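Local coordinates for protein aldo-keto reductase AKR2E4 (Bombyx mori, PDB 3WCZ) that uses NADPH to reduce carbonyl compounds, with high activity towards 3-dehydroecdysone, and may take part in regulating the silkworm's moulting, at residues P191-C196 and I201-Y206; T229-A234 and K239-I244; D91-D96 and Y117-P122. One frame throughout, in Å; residues are numbered along the deposited sequence. Where two conformers were deposited one is given.

Interaction 1 of 3, residues P191-C196 and I201-Y206; sequences PLVAHC and IAVMAY. With NAP (NADP nicotinamide-adenine-dinucleotide phosphate), chain B.
Cys196, on the last turns of helix 190-198, and Ile201, just ahead of strand 202-206, come within 5.0 Å of each other at their CA atoms, and the chain reverses between them. Ile201 N donates to Cys196 O over 3.0 Å, reaching the oxygen from above the carbonyl plane, 40° out of it. Side chains then fill the join between helix and strand. Cys196 presents its CB rather than its sulfur, meeting Val203 CG2 at 3.8 Å and the more distant CB of Ile201. The two methyls of Val203 divide the work: with CG1 opposite the backbone N (chi1 173°), that branch faces Val193 CG2 at a loose 4.4 Å, while CG2 is left to cover Cys196.

Ile201 and Val203 direct their CB atoms to the helix and the intervening Ala202 points away, the alternation expected where an outer helix lies on a strand of a TIM barrel. Here the strand closes the beta-alpha-beta unit of strand 178-182, helix 190-198 and strand 202-206. Ile201 also packs on Ile165 and Val169 of helix 162-170, while Met204 touches His51 and Asp53 of strand 51-53.

Where the strand ends, Tyr206 meets the cofactor. Its CG sits between the backbone N and the carbonyl carbon (chi1 75°), which brings the ring to the nicotinamide, to which it lies nearly parallel, with NAP C4N 3.1 Å above the plane of the Tyr206 ring and over its centre. Tyr206 CD1 is 3.2 Å from NAP C5N, and across the same face Tyr206 CE2 is 3.4 Å from C7N of the NAP carboxamide. Tyr206 OH is hydrogen-bonded to Asn159 ND2, which is likely to hold the ring against the face of the nicotinamide, whose C4N is the hydride-carrying carbon of NADPH.

Interaction 2 of 3, residues T229-A234 and K239-I244; sequences TLTALA and KSVGQI
Leu230, Leu233 and Ala234 of helix 228-237 meet Val241 and Ile244 of helix 241-251 in a partly buried helix-helix contact, apolar in its side chains, near the periphery of the barrel. Ile244 spreads both its branches over the first helix. Its CG2 meets Leu233 CD1 at 3.8 Å. The other arm, with CG1 opposite the carbonyl carbon (chi1 -62°), lies along the helix backbone, CG1 at Ala234 N and its end, Ile244 CD1, 3.6 Å from Leu233 O. Cutting Ile244 back to an alanine would remove both branches, and is likely to open a gap against Leu233 and the backbone at Ala234. The side chains of Val241 and Leu230 cross at about a right angle, with Val241 CG1 3.9 Å from Leu230 CD1. Ala234 is closely fitted, its CB only 3.1 Å from Lys239 O.

The turn is tied by Lys239 N, which donates to a lone pair of Ala234 O at 3.0 Å, whereas the Lys239 ammonium reaches away to a salt bridge with Asp274. Ser240 is the N-cap residue of helix 241-251: its OG accepts from Gln243 N, and Ser240 N donates to Gln243 OE1 at 2.8 Å, the reciprocal pairing of a capping box.

Interaction 3 of 3, residues D91-D96 and Y117-P122; sequences DKHARD and YLIHFP. With NAP (NADP nicotinamide-adenine-dinucleotide phosphate), chain B.
His93 contributes most of the surface buried here, its imidazole reaching from the loop before helix 95-109 to the end of strand 114-119, where Ile119 and Pro122 cover smaller shares. The ring presents its rim to the chain of 117-122. Phe121 O lies in the imidazole plane, 2.9 Å from His93 CE1, so that a C-H edge points at a carbonyl. Ile119 comes at the ring obliquely, with CG2 3.7 Å from His93 NE2; that branch lies opposite the backbone N because CG1 takes the position beside it (chi1 -57°).

Both ring nitrogens are bound by water, again in the plane of the ring. His93 NE2 is 2.7 Å from a water that accepts from Phe121 N at 3.1 Å. His93 ND1 is 2.7 Å from a second water, which donates to Pro122 O at 2.8 Å. Just beyond, His120 and Phe121 belong to the NADP pocket, and NAP N7N lies in the plane of the His120 ring, at its edge, 3.4 Å from His120 NE2. Phe121 also meets Trp300 edge to face. The residues following strand 114-119 thereby carry this beta-alpha-beta unit, with strand 83-88 and helix 95-109, to the nicotinamide end of the cofactor.

With a water at each nitrogen, the imidazole is likely to be held against rotation, and since water can give or take a proton in a hydrogen bond, either neutral tautomer could probably be accommodated.

Overall arrangement
Interactions 1 and 3 belong to beta-alpha-beta units of the same parallel barrel sheet, are buried, and have residues at the nicotinamide; their nearest atoms are about 5 Å apart. Interaction 2 is partly buried and lies farther out, its centre about 22 Å from that of the chain, and joins two helices that follow strand 202-206 of interaction 1. Chemistry follows place. In interaction 1 a helix rests on a strand through apolar side chains and one backbone bond, in interaction 2 aliphatic chains of two helices cross beside a polar cap, and in interaction 3 a histidine relies on bridging waters. Interactions 2 and 3 flank the chain's centre from opposite sides, about 37 Å between centres.

Interaction 1 of 3, residues P191-C196 and I201-Y206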
loop_
_atom_site.group_PDB
_atom_site.type_symbol
_atom_site.label_atom_id
_atom_site.label_comp_id
_atom_site.label_asym_id
_atom_site.label_seq_id
_atom_site.Cartn_x
_atom_site.Cartn_y
_atom_site.Cartn_z
ATOM N N PRO A 191 -10.674 3.749 14.117
ATOM C CA PRO A 191 -11.458 4.942 13.796
ATOM C C PRO A 191 -11.127 5.531 12.423
ATOM O O PRO A 191 -12.037 5.942 11.729
ATOM C CB PRO A 191 -11.126 5.897 14.951
ATOM C CG PRO A 191 -10.779 4.968 16.101
ATOM C CD PRO A 191 -10.056 3.844 15.446
ATOM N N LEU A 192 -9.858 5.553 12.027
ATOM C CA LEU A 192 -9.519 6.153 10.744
ATOM C C LEU A 192 -10.049 5.307 9.602
ATOM O O LEU A 192 -10.550 5.845 8.621
ATOM C CB LEU A 192 -8.003 6.350 10.607
ATOM C CG LEU A 192 -7.544 7.001 9.289
ATOM C CD1 LEU A 192 -8.260 8.307 9.001
ATOM C CD2 LEU A 192 -6.034 7.217 9.285
ATOM N N VAL A 193 -9.944 3.992 9.716
ATOM C CA VAL A 193 -10.520 3.120 8.695
ATOM C C VAL A 193 -12.023 3.359 8.563
ATOM O O VAL A 193 -12.555 3.521 7.458
ATOM C CB VAL A 193 -10.208 1.649 8.972
ATOM C CG1 VAL A 193 -11.046 0.751 8.111
ATOM C CG2 VAL A 193 -8.743 1.384 8.751
ATOM N N ALA A 194 -12.716 3.394 9.691
ATOM C CA ALA A 194 -14.158 3.631 9.670
ATOM C C ALA A 194 -14.483 4.983 9.031
ATOM O O ALA A 194 -15.425 5.110 8.249
ATOM C CB ALA A 194 -14.736 3.543 11.072
ATOM N N HIS A 195 -13.710 6.011 9.368
ATOM C CA HIS A 195 -13.926 7.342 8.802
ATOM C C HIS A 195 -13.791 7.298 7.287
ATOM O O HIS A 195 -14.644 7.796 6.545
ATOM C CB HIS A 195 -12.901 8.273 9.440
ATOM C CG HIS A 195 -13.004 9.702 9.018
ATOM N ND1 HIS A 195 -14.083 10.501 9.333
ATOM C CD2 HIS A 195 -12.133 10.485 8.353
ATOM C CE1 HIS A 195 -13.867 11.717 8.861
ATOM N NE2 HIS A 195 -12.690 11.731 8.266
ATOM N N CYS A 196 -12.699 6.728 6.803
ATOM C CA CYS A 196 -12.492 6.669 5.364
ATOM C C CYS A 196 -13.606 5.893 4.682
ATOM O O CYS A 196 -14.162 6.339 3.673
ATOM C CB CYS A 196 -11.131 6.060 5.039
ATOM S SG CYS A 196 -9.733 7.127 5.508
ATOM N N ILE A 201 -14.045 6.099 0.734
ATOM C CA ILE A 201 -12.627 6.042 0.454
ATOM C C ILE A 201 -12.111 4.690 0.953
ATOM O O ILE A 201 -12.157 4.410 2.153
ATOM C CB ILE A 201 -11.910 7.207 1.158
ATOM C CG1 ILE A 201 -12.436 8.561 0.672
ATOM C CG2 ILE A 201 -10.387 7.105 0.971
ATOM C CD1 ILE A 201 -11.944 9.733 1.504
ATOM N N ALA A 202 -11.661 3.857 0.024
ATOM C CA ALA A 202 -11.134 2.549 0.388
ATOM C C ALA A 202 -9.757 2.694 1.038
ATOM O O ALA A 202 -9.062 3.699 0.855
ATOM C CB ALA A 202 -11.064 1.629 -0.830
ATOM N N VAL A 203 -9.365 1.684 1.804
ATOM C CA VAL A 203 -8.102 1.697 2.520
ATOM C C VAL A 203 -7.188 0.588 2.040
ATOM O O VAL A 203 -7.578 -0.580 2.032
ATOM C CB VAL A 203 -8.340 1.601 4.021
ATOM C CG1 VAL A 203 -7.013 1.450 4.755
ATOM C CG2 VAL A 203 -9.136 2.827 4.472
ATOM N N MET A 204 -5.963 0.966 1.668
ATOM C CA MET A 204 -4.881 0.012 1.458
ATOM C C MET A 204 -4.099 -0.060 2.762
ATOM O O MET A 204 -3.809 0.975 3.360
ATOM C CB MET A 204 -3.963 0.426 0.299
ATOM C CG MET A 204 -4.601 0.307 -1.070
ATOM S SD MET A 204 -3.538 0.893 -2.427
ATOM C CE MET A 204 -2.345 -0.458 -2.521
ATOM N N ALA A 205 -3.823 -1.287 3.221
ATOM C CA ALA A 205 -3.130 -1.552 4.478
ATOM C C ALA A 205 -1.683 -1.930 4.238
ATOM O O ALA A 205 -1.364 -3.044 3.753
ATOM C CB ALA A 205 -3.851 -2.697 5.225
ATOM N N TYR A 206 -0.787 -0.997 4.552
ATOM C CA TYR A 206 0.637 -1.260 4.460
ATOM C C TYR A 206 1.202 -1.865 5.750
ATOM O O TYR A 206 0.562 -1.844 6.787
ATOM C CB TYR A 206 1.389 -0.026 3.976
ATOM C CG TYR A 206 1.635 1.139 4.890
ATOM C CD1 TYR A 206 2.478 1.051 5.992
ATOM C CD2 TYR A 206 1.125 2.384 4.563
ATOM C CE1 TYR A 206 2.785 2.172 6.757
ATOM C CE2 TYR A 206 1.414 3.499 5.327
ATOM C CZ TYR A 206 2.267 3.389 6.397
ATOM O OH TYR A 206 2.609 4.469 7.157
HETATM P PA NAP B . 5.314 -6.424 5.252
HETATM O O1A NAP B . 4.637 -6.879 4.027
HETATM O O2A NAP B . 4.610 -5.877 6.396
HETATM O O5B NAP B . 6.358 -7.450 5.794
HETATM C C5B NAP B . 7.300 -8.041 4.951
HETATM C C4B NAP B . 8.166 -9.092 5.628
HETATM O O4B NAP B . 7.371 -10.261 5.908
HETATM C C3B NAP B . 9.361 -9.545 4.880
HETATM O O3B NAP B . 10.387 -9.744 5.822
HETATM C C2B NAP B . 8.918 -10.790 4.276
HETATM O O2B NAP B . 9.962 -11.690 3.963
HETATM C C1B NAP B . 7.993 -11.373 5.311
HETATM N N9A NAP B . 6.923 -12.222 4.831
HETATM C C8A NAP B . 6.174 -11.996 3.732
HETATM N N7A NAP B . 5.203 -12.880 3.623
HETATM C C5A NAP B . 5.311 -13.738 4.687
HETATM C C6A NAP B . 4.580 -14.855 5.101
HETATM N N6A NAP B . 3.492 -15.386 4.402
HETATM N N1A NAP B . 4.992 -15.459 6.230
HETATM C C2A NAP B . 6.031 -14.994 6.923
HETATM N N3A NAP B . 6.749 -13.917 6.563
HETATM C C4A NAP B . 6.374 -13.280 5.443
HETATM O O3 NAP B . 6.390 -5.317 4.759
HETATM P PN NAP B . 6.468 -3.752 4.468
HETATM O O1N NAP B . 7.445 -3.624 3.357
HETATM O O2N NAP B . 6.734 -3.059 5.757
HETATM O O5D NAP B . 5.022 -3.292 3.993
HETATM C C5D NAP B . 4.449 -3.809 2.840
HETATM C C4D NAP B . 4.355 -2.840 1.654
HETATM O O4D NAP B . 3.511 -1.743 1.951
HETATM C C3D NAP B . 5.645 -2.191 1.268
HETATM O O3D NAP B . 6.541 -3.083 0.636
HETATM C C2D NAP B . 5.184 -1.085 0.457
HETATM O O2D NAP B . 4.752 -1.530 -0.797
HETATM C C1D NAP B . 4.024 -0.581 1.288
HETATM N N1N NAP B . 4.279 0.455 2.295
HETATM C C2N NAP B . 3.854 1.715 2.089
HETATM C C3N NAP B . 4.077 2.680 3.039
HETATM C C7N NAP B . 3.534 4.029 2.758
HETATM O O7N NAP B . 2.585 4.222 1.960
HETATM N N7N NAP B . 4.017 5.035 3.517
HETATM C C4N NAP B . 4.813 2.400 4.206
HETATM C C5N NAP B . 5.239 1.082 4.423
HETATM C C6N NAP B . 4.946 0.146 3.439
HETATM P P2B NAP B . 10.166 -12.297 2.494
HETATM O O1X NAP B . 11.454 -13.132 2.635
HETATM O O2X NAP B . 9.020 -13.162 2.198
HETATM O O3X NAP B . 10.324 -11.133 1.547
#

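Interaction 2 of 3, residues T229-A234 and K239-I244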
loop_
_atom_site.group_PDB
_atom_site.type_symbol
_atom_site.label_atom_id
_atom_site.label_comp_id
_atom_site.label_asym_id
_atom_site.label_seq_id
_atom_site.Cartn_x
_atom_site.Cartn_y
_atom_site.Cartn_z
ATOM N N THR A 229 -3.139 -17.362 19.917
ATOM C CA THR A 229 -4.345 -16.929 19.213
ATOM C C THR A 229 -4.141 -17.100 17.699
ATOM O O THR A 229 -4.976 -17.668 16.990
ATOM C CB THR A 229 -4.696 -15.467 19.561
ATOM O OG1 THR A 229 -5.039 -15.390 20.949
ATOM C CG2 THR A 229 -5.867 -14.975 18.718
ATOM N N LEU A 230 -3.011 -16.635 17.202
ATOM C CA LEU A 230 -2.711 -16.740 15.779
ATOM C C LEU A 230 -2.538 -18.184 15.331
ATOM O O LEU A 230 -3.005 -18.557 14.279
ATOM C CB LEU A 230 -1.461 -15.921 15.429
ATOM C CG LEU A 230 -1.589 -14.411 15.673
ATOM C CD1 LEU A 230 -0.280 -13.725 15.254
ATOM C CD2 LEU A 230 -2.764 -13.780 14.954
ATOM N N THR A 231 -1.862 -19.009 16.121
ATOM C CA THR A 231 -1.609 -20.365 15.654
ATOM C C THR A 231 -2.884 -21.207 15.724
ATOM O O THR A 231 -3.061 -22.080 14.907
ATOM C CB THR A 231 -0.475 -21.040 16.401
ATOM O OG1 THR A 231 -0.834 -21.102 17.773
ATOM C CG2 THR A 231 0.807 -20.235 16.270
ATOM N N ALA A 232 -3.790 -20.890 16.647
ATOM C CA ALA A 232 -5.062 -21.593 16.701
ATOM C C ALA A 232 -5.893 -21.273 15.463
ATOM O O ALA A 232 -6.563 -22.148 14.905
ATOM C CB ALA A 232 -5.821 -21.229 17.962
ATOM N N LEU A 233 -5.837 -20.014 15.015
ATOM C CA LEU A 233 -6.537 -19.613 13.812
ATOM C C LEU A 233 -5.951 -20.292 12.584
ATOM O O LEU A 233 -6.700 -20.801 11.726
ATOM C CB LEU A 233 -6.512 -18.089 13.648
ATOM C CG LEU A 233 -7.390 -17.322 14.648
ATOM C CD1 LEU A 233 -7.145 -15.832 14.550
ATOM C CD2 LEU A 233 -8.864 -17.564 14.400
ATOM N N ALA A 234 -4.621 -20.295 12.494
ATOM C CA ALA A 234 -3.962 -20.977 11.399
ATOM C C ALA A 234 -4.393 -22.452 11.341
ATOM O O ALA A 234 -4.698 -22.997 10.268
ATOM C CB ALA A 234 -2.488 -20.868 11.568
ATOM N N LYS A 239 -4.369 -22.771 7.311
ATOM C CA LYS A 239 -3.701 -21.669 6.651
ATOM C C LYS A 239 -2.481 -21.327 7.474
ATOM O O LYS A 239 -2.289 -21.854 8.590
ATOM C CB LYS A 239 -4.659 -20.475 6.538
ATOM C CG LYS A 239 -5.812 -20.713 5.606
ATOM C CD LYS A 239 -5.357 -20.528 4.174
ATOM C CE LYS A 239 -6.422 -20.910 3.210
ATOM N NZ LYS A 239 -5.938 -20.637 1.839
ATOM N N SER A 240 -1.585 -20.516 6.927
ATOM C CA SER A 240 -0.442 -20.072 7.681
ATOM C C SER A 240 -0.804 -18.861 8.532
ATOM O O SER A 240 -1.816 -18.219 8.281
ATOM C CB SER A 240 0.704 -19.708 6.759
ATOM O OG SER A 240 0.368 -18.517 6.053
ATOM N N VAL A 241 0.018 -18.513 9.507
ATOM C CA VAL A 241 -0.207 -17.324 10.320
ATOM C C VAL A 241 -0.189 -16.088 9.421
ATOM O O VAL A 241 -0.989 -15.174 9.613
ATOM C CB VAL A 241 0.829 -17.193 11.484
ATOM C CG1 VAL A 241 0.817 -15.784 12.101
ATOM C CG2 VAL A 241 0.542 -18.240 12.545
ATOM N N GLY A 242 0.689 -16.058 8.425
ATOM C CA GLY A 242 0.715 -14.932 7.505
ATOM C C GLY A 242 -0.627 -14.790 6.804
ATOM O O GLY A 242 -1.132 -13.677 6.600
ATOM N N GLN A 243 -1.213 -15.901 6.360
ATOM C CA GLN A 243 -2.496 -15.847 5.685
ATOM C C GLN A 243 -3.610 -15.373 6.618
ATOM O O GLN A 243 -4.529 -14.676 6.182
ATOM C CB GLN A 243 -2.822 -17.187 5.028
ATOM C CG GLN A 243 -1.891 -17.509 3.889
ATOM C CD GLN A 243 -1.966 -18.953 3.416
ATOM O OE1 GLN A 243 -2.057 -19.893 4.225
ATOM N NE2 GLN A 243 -1.956 -19.145 2.116
ATOM N N ILE A 244 -3.551 -15.775 7.892
ATOM C CA ILE A 244 -4.512 -15.281 8.865
ATOM C C ILE A 244 -4.425 -13.757 8.998
ATOM O O ILE A 244 -5.448 -13.066 9.003
ATOM C CB ILE A 244 -4.286 -15.955 10.258
ATOM C CG1 ILE A 244 -4.490 -17.472 10.208
ATOM C CG2 ILE A 244 -5.181 -15.323 11.322
ATOM C CD1 ILE A 244 -5.844 -17.903 9.732
#

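Interaction 3 of 3, residues D91-D96 and Y117-P122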
loop_
_atom_site.group_PDB
_atom_site.type_symbol
_atom_site.label_atom_id
_atom_site.label_comp_id
_atom_site.label_asym_id
_atom_site.label_seq_id
_atom_site.Cartn_x
_atom_site.Cartn_y
_atom_site.Cartn_z
ATOM N N ASP A 91 9.112 15.802 -1.865
ATOM C CA ASP A 91 9.789 16.976 -2.444
ATOM C C ASP A 91 9.185 17.422 -3.769
ATOM O O ASP A 91 9.735 18.277 -4.458
ATOM C CB ASP A 91 11.303 16.748 -2.594
ATOM C CG ASP A 91 11.659 15.636 -3.561
ATOM O OD1 ASP A 91 10.816 14.787 -3.899
ATOM O OD2 ASP A 91 12.850 15.592 -3.971
ATOM N N LYS A 92 8.037 16.859 -4.124
ATOM C CA LYS A 92 7.369 17.170 -5.375
ATOM C C LYS A 92 5.935 17.638 -5.150
ATOM O O LYS A 92 5.029 17.329 -5.947
ATOM C CB LYS A 92 7.358 15.972 -6.337
ATOM C CG LYS A 92 8.749 15.419 -6.697
ATOM C CD LYS A 92 9.640 16.409 -7.415
ATOM C CE LYS A 92 10.984 15.758 -7.732
ATOM N NZ LYS A 92 11.857 16.640 -8.489
ATOM N N HIS A 93 5.715 18.411 -4.089
ATOM C CA HIS A 93 4.362 18.788 -3.712
ATOM C C HIS A 93 3.806 20.051 -4.365
ATOM O O HIS A 93 2.606 20.309 -4.283
ATOM C CB HIS A 93 4.231 18.859 -2.193
ATOM C CG HIS A 93 3.984 17.528 -1.552
ATOM N ND1 HIS A 93 3.214 17.401 -0.425
ATOM C CD2 HIS A 93 4.361 16.274 -1.897
ATOM C CE1 HIS A 93 3.144 16.121 -0.081
ATOM N NE2 HIS A 93 3.849 15.419 -0.950
ATOM N N ALA A 94 4.647 20.890 -4.968
ATOM C CA ALA A 94 4.071 22.056 -5.636
ATOM C C ALA A 94 3.195 21.588 -6.782
ATOM O O ALA A 94 3.494 20.592 -7.425
ATOM C CB ALA A 94 5.168 22.984 -6.119
ATOM N N ARG A 95 2.133 22.325 -7.079
ATOM C CA ARG A 95 1.189 21.879 -8.093
ATOM C C ARG A 95 1.890 21.452 -9.386
ATOM O O ARG A 95 1.621 20.389 -9.930
ATOM C CB ARG A 95 0.125 22.959 -8.366
ATOM C CG ARG A 95 -0.843 22.620 -9.509
ATOM C CD ARG A 95 -0.458 23.260 -10.840
ATOM N NE ARG A 95 -0.206 24.698 -10.715
ATOM C CZ ARG A 95 -1.151 25.633 -10.732
ATOM N NH1 ARG A 95 -2.431 25.301 -10.878
ATOM N NH2 ARG A 95 -0.809 26.907 -10.602
ATOM N N ASP A 96 2.774 22.309 -9.875
ATOM C CA ASP A 96 3.435 22.113 -11.166
ATOM C C ASP A 96 4.446 20.989 -11.190
ATOM O O ASP A 96 4.896 20.619 -12.254
ATOM C CB ASP A 96 4.125 23.407 -11.582
ATOM C CG ASP A 96 3.162 24.561 -11.691
ATOM O OD1 ASP A 96 2.599 24.939 -10.650
ATOM O OD2 ASP A 96 3.006 25.086 -12.821
ATOM N N TYR A 117 -2.207 6.759 -8.619
ATOM C CA TYR A 117 -1.143 7.631 -8.122
ATOM C C TYR A 117 -1.555 8.171 -6.770
ATOM O O TYR A 117 -2.671 8.667 -6.591
ATOM C CB TYR A 117 -0.909 8.774 -9.083
ATOM C CG TYR A 117 0.438 9.441 -8.999
ATOM C CD1 TYR A 117 1.592 8.715 -8.775
ATOM C CD2 TYR A 117 0.581 10.805 -9.205
ATOM C CE1 TYR A 117 2.837 9.318 -8.748
ATOM C CE2 TYR A 117 1.819 11.418 -9.172
ATOM C CZ TYR A 117 2.943 10.666 -8.947
ATOM O OH TYR A 117 4.169 11.307 -8.958
ATOM N N LEU A 118 -0.649 8.058 -5.793
ATOM C CA LEU A 118 -0.890 8.491 -4.422
ATOM C C LEU A 118 0.056 9.587 -3.997
ATOM O O LEU A 118 1.260 9.509 -4.282
ATOM C CB LEU A 118 -0.678 7.321 -3.456
ATOM C CG LEU A 118 -1.552 6.088 -3.702
ATOM C CD1 LEU A 118 -1.183 5.004 -2.702
ATOM C CD2 LEU A 118 -3.012 6.392 -3.599
ATOM N N ILE A 119 -0.461 10.544 -3.234
ATOM C CA ILE A 119 0.415 11.439 -2.505
ATOM C C ILE A 119 1.000 10.614 -1.349
ATOM O O ILE A 119 0.241 10.110 -0.509
ATOM C CB ILE A 119 -0.340 12.658 -1.937
ATOM C CG1 ILE A 119 -1.053 13.435 -3.047
ATOM C CG2 ILE A 119 0.640 13.549 -1.163
ATOM C CD1 ILE A 119 -1.725 14.708 -2.522
ATOM N N HIS A 120 2.317 10.453 -1.281
ATOM C CA HIS A 120 2.923 9.486 -0.355
ATOM C C HIS A 120 2.743 9.887 1.111
ATOM O O HIS A 120 2.468 9.044 1.961
ATOM C CB HIS A 120 4.418 9.316 -0.718
ATOM C CG HIS A 120 5.026 8.030 -0.251
ATOM N ND1 HIS A 120 6.006 7.379 -0.966
ATOM C CD2 HIS A 120 4.815 7.294 0.868
ATOM C CE1 HIS A 120 6.370 6.288 -0.301
ATOM N NE2 HIS A 120 5.648 6.205 0.803
ATOM N N PHE A 121 2.907 11.182 1.403
ATOM C CA PHE A 121 2.626 11.759 2.719
ATOM C C PHE A 121 2.025 13.149 2.538
ATOM O O PHE A 121 2.288 13.827 1.519
ATOM C CB PHE A 121 3.907 11.950 3.561
ATOM C CG PHE A 121 4.501 10.679 4.088
ATOM C CD1 PHE A 121 5.424 9.993 3.334
ATOM C CD2 PHE A 121 4.176 10.213 5.348
ATOM C CE1 PHE A 121 5.996 8.809 3.813
ATOM C CE2 PHE A 121 4.707 9.015 5.835
ATOM C CZ PHE A 121 5.629 8.325 5.068
ATOM N N PRO A 122 1.334 13.650 3.571
ATOM C CA PRO A 122 0.785 15.016 3.474
ATOM C C PRO A 122 1.845 16.088 3.731
ATOM O O PRO A 122 1.544 17.262 3.555
ATOM C CB PRO A 122 -0.311 15.046 4.553
ATOM C CG PRO A 122 0.105 13.995 5.563
ATOM C CD PRO A 122 0.813 12.921 4.740
HETATM P PA NAP B . 5.314 -6.424 5.252
HETATM O O1A NAP B . 4.637 -6.879 4.027
HETATM O O2A NAP B . 4.610 -5.877 6.396
HETATM O O5B NAP B . 6.358 -7.450 5.794
HETATM C C5B NAP B . 7.300 -8.041 4.951
HETATM C C4B NAP B . 8.166 -9.092 5.628
HETATM O O4B NAP B . 7.371 -10.261 5.908
HETATM C C3B NAP B . 9.361 -9.545 4.880
HETATM O O3B NAP B . 10.387 -9.744 5.822
HETATM C C2B NAP B . 8.918 -10.790 4.276
HETATM O O2B NAP B . 9.962 -11.690 3.963
HETATM C C1B NAP B . 7.993 -11.373 5.311
HETATM N N9A NAP B . 6.923 -12.222 4.831
HETATM C C8A NAP B . 6.174 -11.996 3.732
HETATM N N7A NAP B . 5.203 -12.880 3.623
HETATM C C5A NAP B . 5.311 -13.738 4.687
HETATM C C6A NAP B . 4.580 -14.855 5.101
HETATM N N6A NAP B . 3.492 -15.386 4.402
HETATM N N1A NAP B . 4.992 -15.459 6.230
HETATM C C2A NAP B . 6.031 -14.994 6.923
HETATM N N3A NAP B . 6.749 -13.917 6.563
HETATM C C4A NAP B . 6.374 -13.280 5.443
HETATM O O3 NAP B . 6.390 -5.317 4.759
HETATM P PN NAP B . 6.468 -3.752 4.468
HETATM O O1N NAP B . 7.445 -3.624 3.357
HETATM O O2N NAP B . 6.734 -3.059 5.757
HETATM O O5D NAP B . 5.022 -3.292 3.993
HETATM C C5D NAP B . 4.449 -3.809 2.840
HETATM C C4D NAP B . 4.355 -2.840 1.654
HETATM O O4D NAP B . 3.511 -1.743 1.951
HETATM C C3D NAP B . 5.645 -2.191 1.268
HETATM O O3D NAP B . 6.541 -3.083 0.636
HETATM C C2D NAP B . 5.184 -1.085 0.457
HETATM O O2D NAP B . 4.752 -1.530 -0.797
HETATM C C1D NAP B . 4.024 -0.581 1.288
HETATM N N1N NAP B . 4.279 0.455 2.295
HETATM C C2N NAP B . 3.854 1.715 2.089
HETATM C C3N NAP B . 4.077 2.680 3.039
HETATM C C7N NAP B . 3.534 4.029 2.758
HETATM O O7N NAP B . 2.585 4.222 1.960
HETATM N N7N NAP B . 4.017 5.035 3.517
HETATM C C4N NAP B . 4.813 2.400 4.206
HETATM C C5N NAP B . 5.239 1.082 4.423
HETATM C C6N NAP B . 4.946 0.146 3.439
HETATM P P2B NAP B . 10.166 -12.297 2.494
HETATM O O1X NAP B . 11.454 -13.132 2.635
HETATM O O2X NAP B . 9.020 -13.162 2.198
HETATM O O3X NAP B . 10.324 -11.133 1.547
HETATM O O HOH W 1 4.480 12.804 -0.726
HETATM O O HOH W 2 1.846 18.971 1.370
#